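Local structure of ribulose bisphosphate carboxylase (Pyrococcus horikoshii, 2D69) at the interface of chains A and B. The protein catalyses the carboxylation of ribulose 1,5-bisphosphate with CO2 and water to two molecules of 3-phosphoglycerate, probably within an archaeal AMP degradation pathway. Sequence-based numbering; all coordinates share one arbitrary frame. Chains: chain A/B, Ribulose bisphosphate carboxylase.

The interface of chains A and B. Residues chain A 48-49, 51, 53, 107-108; chain B 162, 189-190, 278, 280.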
loop_
_atom_site.group_PDB
_atom_site.type_symbol
_atom_site.label_atom_id
_atom_site.label_comp_id
_atom_site.label_asym_id
_atom_site.label_seq_id
_atom_site.Cartn_x
_atom_site.Cartn_y
_atom_site.Cartn_z
ATOM N N SER A 48 -5.462 4.988 -47.999
ATOM C CA SER A 48 -6.576 4.168 -47.571
ATOM C C SER A 48 -6.257 3.249 -46.369
ATOM O O SER A 48 -6.941 3.257 -45.337
ATOM C CB SER A 48 -6.963 3.285 -48.756
ATOM O OG SER A 48 -8.031 2.539 -48.351
ATOM N N GLU A 49 -5.208 2.455 -46.514
ATOM C CA GLU A 49 -4.879 1.452 -45.548
ATOM C C GLU A 49 -4.312 2.135 -44.277
ATOM O O GLU A 49 -4.429 1.600 -43.179
ATOM C CB GLU A 49 -3.931 0.442 -46.170
ATOM C CG GLU A 49 -3.579 -0.747 -45.285
ATOM C CD GLU A 49 -4.739 -1.718 -45.080
ATOM O OE1 GLU A 49 -5.702 -1.701 -45.916
ATOM O OE2 GLU A 49 -4.673 -2.480 -44.072
ATOM N N SER A 51 -5.591 4.905 -43.181
ATOM C CA SER A 51 -6.677 5.718 -42.643
ATOM C C SER A 51 -7.917 4.856 -42.459
ATOM O O SER A 51 -7.881 4.010 -41.604
ATOM C CB SER A 51 -6.926 6.986 -43.502
ATOM O OG SER A 51 -7.499 6.707 -44.775
ATOM N N GLY A 53 -9.616 2.897 -44.848
ATOM C CA GLY A 53 -9.715 1.682 -45.632
ATOM C C GLY A 53 -10.739 1.910 -46.706
ATOM O O GLY A 53 -11.258 3.011 -46.828
ATOM N N GLY A 107 2.382 0.396 -40.871
ATOM C CA GLY A 107 1.823 -0.885 -40.493
ATOM C C GLY A 107 1.564 -1.796 -41.675
ATOM O O GLY A 107 2.509 -2.226 -42.361
ATOM N N ASN A 108 0.294 -2.069 -41.940
ATOM C CA ASN A 108 -0.101 -2.975 -43.016
ATOM C C ASN A 108 0.318 -2.492 -44.376
ATOM O O ASN A 108 0.273 -3.276 -45.336
ATOM C CB ASN A 108 -1.618 -3.164 -43.031
ATOM C CG ASN A 108 -2.079 -4.188 -42.020
ATOM O OD1 ASN A 108 -1.276 -4.670 -41.198
ATOM N ND2 ASN A 108 -3.369 -4.543 -42.065
ATOM N N LYS B 162 -12.804 0.826 -41.212
ATOM C CA LYS B 162 -12.038 0.378 -40.045
ATOM C C LYS B 162 -11.820 1.399 -38.988
ATOM O O LYS B 162 -11.410 1.023 -37.891
ATOM C CB LYS B 162 -10.706 -0.191 -40.447
ATOM C CG LYS B 162 -9.807 0.700 -41.231
ATOM C CD LYS B 162 -9.201 -0.126 -42.383
ATOM C CE LYS B 162 -7.708 0.248 -42.651
ATOM N NZ LYS B 162 -6.788 0.172 -41.457
ATOM N N GLU B 189 -6.139 -2.811 -36.513
ATOM C CA GLU B 189 -4.849 -2.469 -35.873
ATOM C C GLU B 189 -4.660 -0.976 -35.480
ATOM O O GLU B 189 -3.942 -0.663 -34.522
ATOM C CB GLU B 189 -3.687 -2.928 -36.759
ATOM C CG GLU B 189 -3.538 -2.096 -38.019
ATOM C CD GLU B 189 -4.400 -2.560 -39.174
ATOM O OE1 GLU B 189 -4.418 -1.850 -40.220
ATOM O OE2 GLU B 189 -5.091 -3.616 -39.023
ATOM N N ASN B 190 -5.329 -0.086 -36.180
ATOM C CA ASN B 190 -5.198 1.348 -35.943
ATOM C C ASN B 190 -6.215 1.878 -34.965
ATOM O O ASN B 190 -6.091 3.024 -34.528
ATOM C CB ASN B 190 -5.307 2.114 -37.254
ATOM C CG ASN B 190 -4.259 1.655 -38.255
ATOM O OD1 ASN B 190 -3.161 1.222 -37.864
ATOM N ND2 ASN B 190 -4.599 1.682 -39.511
ATOM N N HIS B 278 -1.421 -9.220 -33.770
ATOM C CA HIS B 278 -1.478 -8.584 -35.074
ATOM C C HIS B 278 -0.039 -8.218 -35.435
ATOM O O HIS B 278 0.794 -7.797 -34.588
ATOM C CB HIS B 278 -2.378 -7.338 -35.084
ATOM C CG HIS B 278 -2.871 -6.963 -36.450
ATOM N ND1 HIS B 278 -2.152 -6.153 -37.309
ATOM C CD2 HIS B 278 -4.008 -7.309 -37.120
ATOM C CE1 HIS B 278 -2.818 -6.029 -38.459
ATOM N NE2 HIS B 278 -3.959 -6.699 -38.359
ATOM N N ALA B 280 1.056 -5.999 -37.887
ATOM C CA ALA B 280 1.297 -4.780 -38.665
ATOM C C ALA B 280 2.741 -4.269 -38.479
ATOM O O ALA B 280 3.271 -4.310 -37.346
ATOM C CB ALA B 280 0.289 -3.677 -38.274
HETATM O O HOH W 1 -1.826 -0.829 -40.246
#
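The C-terminal end of helix 39-49, the loop after it and the start of the 3-10 helix 108-111 of chain A meet loops of chain B and the end of strand 274-278. In this type III Rubisco, as throughout the family, the N-terminal domain of one subunit completes the active site in the alpha/beta barrel of its two-fold partner. B:Glu189, of the KDDEN metal-binding motif, lies at the centre. Its chi1 of 71° sets CG in the crowded position between backbone N and carbonyl carbon, and the chain bends at chi2, bringing the carboxylate obliquely against the A:Asn108 amide, planes 37° apart. A water joins the subunits, 3.0 Å from A:Asn108 N and 2.8 Å from B:Glu189 OE1. The amide ND2 of A:Asn108 donates to A:Glu49 OE2 at 3.2 Å, nearly along the acceptor's C-O axis and close to the amide plane, which fixes the amide's rotation and points OD1 at the edge of the B:His278 ring, 3.4 Å from CE1. A leucine at A:Asn108 would lose the bond to A:Glu49 and would probably leave that carboxylate less well placed beside the catalytic groups. B:Lys162, a substrate-binding lysine of the family, bends at chi2, chi3 and chi4; its CD passes 3.8 Å from A:Gly53 CA, where the lack of a side chain leaves room. Its ammonium NZ makes a salt bridge of 3.4 Å with B:Glu189 OE1 and a weak hydrogen bond to the A:Glu49 carbonyl O, and is likely to offset the charges of both nearby carboxylates. B:His278, a likely proton acceptor, is steadied through ND1, which receives B:Ala280 N at 3.3 Å, while B:Glu189 CB packs over the rim of one ring face. Small B:Ala280 lets A:Gly107 approach, its CB 3.9 Å from the glycine CA.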